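Local coordinates for conserved hypothetical protein (Enterococcus faecalis, PDB 1T62), which is of unknown function but carries an ASCH domain of the PUA clan, a family whose members probably bind RNA, at residues L21-W26 / Y71-D76. Numbering follows the deposited sequence.
Sequences LMPDVW and YDIILD
Trp26 meets Asp72 at its ring edge and Ile74 over one face. Its indole NE1 donates to Asp72 OD2 at 2.8 Å, with the oxygen close to the ring plane. The bond reaches the carboxylate on its anti side, and the ring and carboxylate planes are turned 70° apart. The other oxygen, Asp72 OD1, accepts from Gln70, so each carboxylate oxygen has a partner. Ile74 puts CD1 under the six-membered ring of Trp26, 3.4 Å from its centroid, in a CH-pi contact. Ile74 chi2 (-59°) brings CD1 to the ring. Trp26 CG sits between its own backbone N and carbonyl carbon (chi1 38°), and the indole extends back along the neighbouring strand toward Asp72.

Three backbone hydrogen bonds join the strands in parallel. Ile73 N donates to Asp24 O, Trp26 N to Ile73 O, and Leu75 N to Trp26 O at 2.8 Å. Residues 24-27 form an outermost strand of the mixed sheet within this chain. Strand 71-75 is their parallel neighbour, and its other edge pairs antiparallel with strand 81-94 of the ASCH domain.

The other face is apolar. Val25 and Ile73 lie side by side, with Val25 CG1 3.6 Å from Ile73 CB. Pro23 CG rests on Ile73 CG1, also at 3.6 Å, and Met22 CG touches Ile73 CD1. Val5 and Trp9 of helix 2-16 cover this face. These side chains are packed, whereas on the Trp26 face the looser part is Asp24, whose side chain is exposed. Asp24 OD1 stands 4.5 Å from Asp72 OD2, a like charge that the two N-H donors at Asp72 would probably offset. Beyond the chain, His165 of the second subunit, from the C-terminal tag, stacks on the Trp26 ring.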
ATOM      1  N   LEU B  21       2.026 -14.906 -18.121  1.00 29.49           N
ATOM      2  CA  LEU B  21       1.958 -15.182 -16.690  1.00 28.58           C
ATOM      3  C   LEU B  21       1.880 -13.853 -15.973  1.00 27.61           C
ATOM      4  O   LEU B  21       2.393 -12.852 -16.471  1.00 29.42           O
ATOM      5  CB  LEU B  21       3.203 -15.923 -16.223  1.00 32.12           C
ATOM      6  CG  LEU B  21       3.474 -17.244 -16.933  1.00 32.13           C
ATOM      7  CD1 LEU B  21       4.786 -17.145 -17.737  1.00 31.68           C
ATOM      8  CD2 LEU B  21       3.521 -18.365 -15.892  1.00 32.88           C
ATOM      9  N   MET B  22       1.247 -13.829 -14.806  1.00 29.79           N
ATOM     10  CA  MET B  22       1.135 -12.577 -14.069  1.00 28.45           C
ATOM     11  C   MET B  22       2.535 -12.096 -13.727  1.00 22.22           C
ATOM     12  O   MET B  22       3.367 -12.860 -13.258  1.00 21.81           O
ATOM     13  CB  MET B  22       0.304 -12.762 -12.796  1.00 28.16           C
ATOM     14  CG  MET B  22      -0.041 -11.448 -12.115  1.00 36.85           C
ATOM     15  SD  MET B  22      -1.442 -11.579 -10.983  1.00 39.65           S
ATOM     16  CE  MET B  22      -0.614 -12.000  -9.459  1.00 46.13           C
ATOM     17  N   PRO B  23       2.816 -10.822 -13.987  1.00 17.88           N
ATOM     18  CA  PRO B  23       4.127 -10.243 -13.708  1.00 18.01           C
ATOM     19  C   PRO B  23       4.270  -9.891 -12.232  1.00 16.45           C
ATOM     20  O   PRO B  23       3.388 -10.178 -11.430  1.00 18.18           O
ATOM     21  CB  PRO B  23       4.128  -9.000 -14.586  1.00 17.70           C
ATOM     22  CG  PRO B  23       2.719  -8.524 -14.433  1.00 17.08           C
ATOM     23  CD  PRO B  23       1.919  -9.818 -14.584  1.00 18.26           C
ATOM     24  N   ASP B  24       5.384  -9.265 -11.880  1.00 10.47           N
ATOM     25  CA  ASP B  24       5.613  -8.847 -10.510  1.00 12.36           C
ATOM     26  C   ASP B  24       4.648  -7.691 -10.246  1.00 11.50           C
ATOM     27  O   ASP B  24       4.277  -6.958 -11.175  1.00 11.78           O
ATOM     28  CB  ASP B  24       7.045  -8.342 -10.353  1.00 26.91           C
ATOM     29  CG  ASP B  24       8.078  -9.360 -10.787  1.00 32.11           C
ATOM     30  OD1 ASP B  24       9.154  -8.941 -11.272  1.00 34.25           O
ATOM     31  OD2 ASP B  24       7.822 -10.575 -10.635  1.00 38.79           O
ATOM     32  N   VAL B  25       4.220  -7.538  -8.993  1.00 24.69           N
ATOM     33  CA  VAL B  25       3.333  -6.441  -8.629  1.00 21.47           C
ATOM     34  C   VAL B  25       4.041  -5.713  -7.499  1.00 21.12           C
ATOM     35  O   VAL B  25       4.610  -6.348  -6.625  1.00 20.07           O
ATOM     36  CB  VAL B  25       1.937  -6.940  -8.162  1.00 21.49           C
ATOM     37  CG1 VAL B  25       1.440  -8.039  -9.090  1.00 19.97           C
ATOM     38  CG2 VAL B  25       1.986  -7.412  -6.740  1.00 23.70           C
ATOM     39  N   TRP B  26       4.025  -4.387  -7.521  1.00 22.87           N
ATOM     40  CA  TRP B  26       4.705  -3.607  -6.493  1.00 21.06           C
ATOM     41  C   TRP B  26       4.266  -2.171  -6.556  1.00 22.72           C
ATOM     42  O   TRP B  26       3.647  -1.762  -7.529  1.00 24.14           O
ATOM     43  CB  TRP B  26       6.220  -3.651  -6.704  1.00  9.97           C
ATOM     44  CG  TRP B  26       6.668  -3.603  -8.154  1.00  6.61           C
ATOM     45  CD1 TRP B  26       6.801  -4.663  -9.001  1.00  6.44           C
ATOM     46  CD2 TRP B  26       7.014  -2.440  -8.920  1.00  6.44           C
ATOM     47  NE1 TRP B  26       7.207  -4.239 -10.244  1.00  6.44           N
ATOM     48  CE2 TRP B  26       7.347  -2.879 -10.224  1.00  6.44           C
ATOM     49  CE3 TRP B  26       7.074  -1.068  -8.634  1.00  6.44           C
ATOM     50  CZ2 TRP B  26       7.737  -1.996 -11.245  1.00  6.44           C
ATOM     51  CZ3 TRP B  26       7.461  -0.180  -9.662  1.00  6.44           C
ATOM     52  CH2 TRP B  26       7.787  -0.658 -10.949  1.00  6.44           C
ATOM     53  N   TYR B  71       6.152  -6.824 -18.293  1.00 15.24           N
ATOM     54  CA  TYR B  71       5.089  -6.052 -17.656  1.00 14.46           C
ATOM     55  C   TYR B  71       5.200  -6.041 -16.134  1.00 16.86           C
ATOM     56  O   TYR B  71       5.779  -6.936 -15.518  1.00 15.18           O
ATOM     57  CB  TYR B  71       3.708  -6.600 -18.010  1.00  9.62           C
ATOM     58  CG  TYR B  71       3.346  -6.538 -19.468  1.00  5.69           C
ATOM     59  CD1 TYR B  71       3.678  -7.578 -20.331  1.00  4.61           C
ATOM     60  CD2 TYR B  71       2.644  -5.452 -19.979  1.00  5.02           C
ATOM     61  CE1 TYR B  71       3.313  -7.542 -21.668  1.00  5.13           C
ATOM     62  CE2 TYR B  71       2.276  -5.396 -21.313  1.00  4.52           C
ATOM     63  CZ  TYR B  71       2.614  -6.443 -22.158  1.00  6.24           C
ATOM     64  OH  TYR B  71       2.280  -6.381 -23.496  1.00  5.69           O
ATOM     65  N   ASP B  72       4.628  -5.008 -15.539  1.00 18.03           N
ATOM     66  CA  ASP B  72       4.620  -4.868 -14.101  1.00 19.73           C
ATOM     67  C   ASP B  72       3.293  -4.287 -13.660  1.00 21.47           C
ATOM     68  O   ASP B  72       2.854  -3.259 -14.177  1.00 20.61           O
ATOM     69  CB  ASP B  72       5.736  -3.947 -13.639  1.00 19.92           C
ATOM     70  CG  ASP B  72       7.101  -4.519 -13.900  1.00 22.56           C
ATOM     71  OD1 ASP B  72       7.517  -4.527 -15.080  1.00 25.96           O
ATOM     72  OD2 ASP B  72       7.751  -4.961 -12.928  1.00 23.67           O
ATOM     73  N   ILE B  73       2.642  -4.962 -12.719  1.00 16.71           N
ATOM     74  CA  ILE B  73       1.387  -4.472 -12.192  1.00 14.28           C
ATOM     75  C   ILE B  73       1.802  -3.477 -11.110  1.00 15.39           C
ATOM     76  O   ILE B  73       2.624  -3.795 -10.257  1.00 15.20           O
ATOM     77  CB  ILE B  73       0.561  -5.642 -11.619  1.00  8.74           C
ATOM     78  CG1 ILE B  73       0.230  -6.618 -12.755  1.00  8.55           C
ATOM     79  CG2 ILE B  73      -0.718  -5.136 -10.986  1.00  7.54           C
ATOM     80  CD1 ILE B  73      -0.425  -7.917 -12.314  1.00  5.63           C
ATOM     81  N   ILE B  74       1.261  -2.265 -11.161  1.00 22.71           N
ATOM     82  CA  ILE B  74       1.617  -1.226 -10.192  1.00 18.40           C
ATOM     83  C   ILE B  74       0.555  -0.935  -9.132  1.00 21.88           C
ATOM     84  O   ILE B  74      -0.611  -0.717  -9.457  1.00 21.51           O
ATOM     85  CB  ILE B  74       1.925   0.082 -10.910  1.00 12.97           C
ATOM     86  CG1 ILE B  74       3.120  -0.113 -11.835  1.00  9.70           C
ATOM     87  CG2 ILE B  74       2.154   1.176  -9.907  1.00 11.52           C
ATOM     88  CD1 ILE B  74       4.365  -0.569 -11.122  1.00  7.53           C
ATOM     89  N   LEU B  75       0.967  -0.915  -7.867  1.00 24.52           N
ATOM     90  CA  LEU B  75       0.048  -0.641  -6.767  1.00 25.38           C
ATOM     91  C   LEU B  75       0.237   0.772  -6.267  1.00 27.72           C
ATOM     92  O   LEU B  75       1.322   1.338  -6.410  1.00 30.11           O
ATOM     93  CB  LEU B  75       0.299  -1.599  -5.611  1.00 19.86           C
ATOM     94  CG  LEU B  75       0.070  -3.075  -5.914  1.00 19.92           C
ATOM     95  CD1 LEU B  75       0.376  -3.897  -4.679  1.00 13.70           C
ATOM     96  CD2 LEU B  75      -1.373  -3.285  -6.341  1.00 19.41           C
ATOM     97  N   ASP B  76      -0.815   1.346  -5.689  1.00 18.11           N
ATOM     98  CA  ASP B  76      -0.729   2.699  -5.144  1.00 20.26           C
ATOM     99  C   ASP B  76      -0.355   2.611  -3.659  1.00 20.44           C
ATOM    100  O   ASP B  76      -0.073   1.520  -3.153  1.00 22.02           O
ATOM    101  CB  ASP B  76      -2.051   3.461  -5.347  1.00 23.64           C
ATOM    102  CG  ASP B  76      -3.227   2.853  -4.582  1.00 25.11           C
ATOM    103  OD1 ASP B  76      -3.147   1.690  -4.128  1.00 29.06           O
ATOM    104  OD2 ASP B  76      -4.255   3.548  -4.450  1.00 27.24           O
TER